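Local structure of molybdopterin biosynthesis protein MoaB (Sulfolobus tokodaii, 3IWT) at residues A[114-119]-A[135-139]; A[44-49]-A[157-162]. The protein probably binds molybdopterin or a related pterin and takes part in molybdenum cofactor biosynthesis. The contacts are given in a common frame with arbitrary orientation. Numbering follows the deposited sequence.

Contact 1: residues A[114-119]-A[135-139]; sequences FSDVFR and TKASA
One side of helix 112-123 lies against a loop, kinked at Lys-136 (phi/psi -120/22), that leads into strand 138-142. The two run in opposite directions: Ser-115 is level with Ser-138 (CA to CA 5.0 Å) and Arg-119 with Thr-135 (CA to CA 7.4 Å). Phe-114 and Phe-118, one turn apart and both chi1 t, are the bumps of the helix. Ala-137 CB fills the hollow between the rings, 3.7 Å from Phe-118 CD2 and 4.3 Å from Phe-114 CE2, and Ala-139 CB lies 3.6 Å from Phe-114 CG; such small side chains leave room for both rings, which also pack on Leu-164 of helix 154-176. Along the backbone, Ser-115 CA makes a CA-H...O contact with Ala-137 O (3.4 Å), and one water bridges Ser-115 O and Ala-137 O (2.8 and 2.9 Å). Arg-119 NH1 donates to Thr-135 O (3.1 Å), while its NE pairs with Asp-116 of the third subunit. Thr-135 OG1 accepts from Ala-137 N (3.2 Å), an ST turn. The helix packs on the loop and first residues of the strand it precedes, in the alpha/beta MogA/MoaB fold, beside a subunit interface.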
# COMPACT_ATOMS: atom_id res chain seq x y z
N PHE A 114 2.15 17.93 6.93
CA PHE A 114 3.30 18.39 7.69
C PHE A 114 4.60 18.23 6.89
O PHE A 114 5.44 19.10 6.94
CB PHE A 114 3.45 17.69 9.06
CG PHE A 114 4.63 18.21 9.85
CD1 PHE A 114 4.51 19.34 10.66
CD2 PHE A 114 5.86 17.58 9.76
CE1 PHE A 114 5.60 19.82 11.34
CE2 PHE A 114 6.95 18.07 10.44
CZ PHE A 114 6.83 19.18 11.23
N SER A 115 4.76 17.09 6.20
CA SER A 115 5.99 16.82 5.46
C SER A 115 6.28 17.88 4.37
O SER A 115 7.38 18.44 4.32
CB SER A 115 5.99 15.40 4.87
OG SER A 115 4.79 15.14 4.17
N ASP A 116 5.31 18.16 3.50
CA ASP A 116 5.54 19.16 2.45
C ASP A 116 5.59 20.61 2.93
O ASP A 116 6.38 21.42 2.41
CB ASP A 116 4.56 18.96 1.26
CG ASP A 116 3.12 18.88 1.68
OD1 ASP A 116 2.71 17.76 2.06
OD2 ASP A 116 2.41 19.92 1.64
N VAL A 117 4.77 20.95 3.92
CA VAL A 117 4.82 22.30 4.48
C VAL A 117 6.15 22.55 5.22
O VAL A 117 6.71 23.65 5.14
CB VAL A 117 3.60 22.62 5.35
CG1 VAL A 117 3.74 24.05 5.95
CG2 VAL A 117 2.32 22.50 4.52
N PHE A 118 6.68 21.54 5.90
CA PHE A 118 8.00 21.67 6.50
C PHE A 118 9.08 21.86 5.43
O PHE A 118 9.99 22.67 5.59
CB PHE A 118 8.37 20.49 7.41
CG PHE A 118 9.75 20.65 8.03
CD1 PHE A 118 9.98 21.63 8.99
CD2 PHE A 118 10.82 19.86 7.59
CE1 PHE A 118 11.25 21.79 9.54
CE2 PHE A 118 12.10 20.03 8.14
CZ PHE A 118 12.31 21.00 9.10
N ARG A 119 8.96 21.12 4.33
CA ARG A 119 9.91 21.29 3.23
C ARG A 119 9.76 22.68 2.58
O ARG A 119 10.76 23.27 2.16
CB ARG A 119 9.77 20.16 2.22
CG ARG A 119 10.31 18.86 2.75
CD ARG A 119 10.30 17.73 1.73
NE ARG A 119 9.00 17.20 1.38
CZ ARG A 119 8.49 16.06 1.84
NH1 ARG A 119 9.12 15.35 2.77
NH2 ARG A 119 7.33 15.62 1.38
N THR A 135 14.84 15.85 3.31
CA THR A 135 14.23 15.46 4.61
C THR A 135 12.87 14.79 4.42
O THR A 135 12.15 15.10 3.47
CB THR A 135 14.12 16.65 5.56
OG1 THR A 135 13.66 16.21 6.86
CG2 THR A 135 13.18 17.76 5.00
N LYS A 136 12.55 13.89 5.35
CA LYS A 136 11.27 13.21 5.44
C LYS A 136 10.57 13.47 6.78
O LYS A 136 9.70 12.69 7.21
CB LYS A 136 11.45 11.71 5.24
CG LYS A 136 12.04 11.32 3.95
CD LYS A 136 12.17 9.79 3.84
CE LYS A 136 13.38 9.26 4.63
NZ LYS A 136 13.61 7.84 4.25
N ALA A 137 10.95 14.57 7.45
CA ALA A 137 10.28 15.02 8.66
C ALA A 137 8.77 14.88 8.47
O ALA A 137 8.23 15.22 7.42
CB ALA A 137 10.68 16.46 9.01
N SER A 138 8.10 14.31 9.48
CA SER A 138 6.71 13.86 9.39
C SER A 138 5.99 14.08 10.71
O SER A 138 6.63 14.29 11.74
CB SER A 138 6.67 12.37 9.03
OG SER A 138 7.24 12.11 7.76
N ALA A 139 4.66 14.07 10.66
CA ALA A 139 3.80 14.19 11.85
C ALA A 139 2.60 13.24 11.70
O ALA A 139 2.22 12.85 10.58
CB ALA A 139 3.34 15.68 12.07
O HOH W 1 9.48 16.96 5.51
O HOH W 2 3.65 14.30 7.76

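Contact 2: residues A[44-49]-A[157-162]; sequences IIKQLL and VKLALK
This is apolar helix-helix packing between two neighbours on one face of the central sheet, helix 40-51 and the long C-terminal helix 154-176. The segments run nearly parallel, 10.0 Å apart at closest approach and crossing at -26°; Ile-44 is level with Lys-158 (CA to CA 6.8 Å) and Ile-45 with Val-157 (7.1 Å). Leu-161 (chi1 m, chi2 t) points across as a knob into the hole formed by Ile-44, Ile-45, Leu-48 and Leu-49. Its CD1 lies 3.6 Å from Ile-45 CA and 3.7 Å from Leu-48 CD1, and its CD2 is 4.0 Å from Leu-49 CD2. On the sheet side of the knob, Ile-45, Val-157 and Leu-161 also rest on strand 84-88, so the seam continues into the core of the alpha/beta sandwich of this MogA/MoaB-family protein. Toward solvent, the aliphatic parts of two lysines cover Leu-48: Lys-158 CG is 4.2 Å from Leu-48 CD1, and Lys-162 CE is 4.2 Å from Leu-48 CD2. Ile-44 CG2 meets Lys-158 CB at 4.2 Å.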
# COMPACT_ATOMS: atom_id res chain seq x y z
N ILE A 44 17.27 22.60 22.51
CA ILE A 44 16.48 23.64 21.83
C ILE A 44 14.97 23.37 21.94
O ILE A 44 14.20 24.28 22.21
CB ILE A 44 16.90 23.78 20.32
CG1 ILE A 44 18.20 24.57 20.20
CG2 ILE A 44 15.82 24.50 19.49
CD1 ILE A 44 18.84 24.50 18.80
N ILE A 45 14.57 22.11 21.73
CA ILE A 45 13.17 21.72 21.80
C ILE A 45 12.63 21.98 23.21
O ILE A 45 11.60 22.62 23.37
CB ILE A 45 12.97 20.25 21.40
CG1 ILE A 45 13.31 20.05 19.92
CG2 ILE A 45 11.54 19.76 21.72
CD1 ILE A 45 13.35 18.57 19.47
N LYS A 46 13.36 21.53 24.22
CA LYS A 46 12.95 21.73 25.61
C LYS A 46 12.81 23.21 25.97
O LYS A 46 11.77 23.62 26.51
CB LYS A 46 13.94 21.06 26.55
CG LYS A 46 13.95 19.54 26.46
CD LYS A 46 15.21 18.98 27.10
CE LYS A 46 15.18 17.45 27.09
NZ LYS A 46 16.38 16.87 27.76
N GLN A 47 13.85 23.97 25.64
CA GLN A 47 13.96 25.41 25.93
C GLN A 47 12.76 26.17 25.31
O GLN A 47 12.09 26.95 26.00
CB GLN A 47 15.26 25.93 25.28
CG GLN A 47 16.24 26.69 26.15
CD GLN A 47 17.14 27.59 25.30
OE1 GLN A 47 17.84 27.11 24.39
NE2 GLN A 47 17.09 28.89 25.55
N LEU A 48 12.51 25.92 24.01
CA LEU A 48 11.45 26.62 23.28
C LEU A 48 10.08 26.21 23.77
O LEU A 48 9.18 27.04 23.89
CB LEU A 48 11.54 26.40 21.75
CG LEU A 48 12.60 27.20 20.97
CD1 LEU A 48 12.67 26.73 19.52
CD2 LEU A 48 12.33 28.69 21.07
N LEU A 49 9.89 24.90 24.00
CA LEU A 49 8.62 24.38 24.50
C LEU A 49 8.29 24.97 25.87
O LEU A 49 7.16 25.44 26.09
CB LEU A 49 8.61 22.86 24.64
CG LEU A 49 8.46 22.06 23.35
CD1 LEU A 49 8.68 20.58 23.69
CD2 LEU A 49 7.11 22.29 22.63
N VAL A 157 15.16 21.85 13.66
CA VAL A 157 14.30 21.67 14.79
C VAL A 157 13.71 23.01 15.24
O VAL A 157 12.50 23.13 15.46
CB VAL A 157 15.06 20.95 15.92
CG1 VAL A 157 14.35 21.06 17.19
CG2 VAL A 157 15.31 19.45 15.56
N LYS A 158 14.56 24.02 15.31
CA LYS A 158 14.14 25.37 15.66
C LYS A 158 13.07 25.85 14.67
O LYS A 158 12.04 26.39 15.07
CB LYS A 158 15.34 26.29 15.70
CG LYS A 158 15.10 27.67 16.23
CD LYS A 158 16.31 28.57 16.09
CE LYS A 158 17.41 28.24 17.07
NZ LYS A 158 18.32 29.43 17.25
N LEU A 159 13.32 25.65 13.38
CA LEU A 159 12.39 26.05 12.33
C LEU A 159 11.03 25.37 12.47
O LEU A 159 10.01 26.02 12.34
CB LEU A 159 12.96 25.70 10.96
CG LEU A 159 12.21 26.20 9.71
CD1 LEU A 159 12.21 27.74 9.65
CD2 LEU A 159 12.81 25.60 8.45
N ALA A 160 11.03 24.05 12.69
CA ALA A 160 9.81 23.27 12.83
C ALA A 160 9.03 23.77 14.03
O ALA A 160 7.83 24.01 13.92
CB ALA A 160 10.14 21.77 12.99
N LEU A 161 9.70 23.97 15.16
CA LEU A 161 9.02 24.46 16.36
C LEU A 161 8.37 25.84 16.21
O LEU A 161 7.20 26.02 16.54
CB LEU A 161 9.97 24.47 17.54
CG LEU A 161 10.21 23.12 18.22
CD1 LEU A 161 11.53 23.22 18.99
CD2 LEU A 161 9.03 22.78 19.14
N LYS A 162 9.16 26.81 15.76
CA LYS A 162 8.68 28.18 15.66
C LYS A 162 7.62 28.39 14.58
O LYS A 162 6.63 29.09 14.82
CB LYS A 162 9.86 29.12 15.39
CG LYS A 162 10.87 29.18 16.51
CD LYS A 162 11.88 30.26 16.20
CE LYS A 162 12.91 30.44 17.25
NZ LYS A 162 13.80 31.63 16.85

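How the contacts relate
From the N terminus the chain first forms strand 17-23, then helix 40-51, which supplies the first half of contact 2. It continues through strands 55-62 and 84-88 to helix 112-123, passes through a mostly irregular connection, and returns along 135-139, closing contact 1 as a short loop. Strand 145-150 and helix 154-176 follow, and 157-162 closes contact 2 over more than a hundred residues, so contact 1 is nested inside its loop. The centres lie 15 Å apart, yet the two touch: Phe-118 CE1 packs 3.6 Å from Ala-160 CB. Helix 154-176 thus stands between helix 40-51 and helix 112-123.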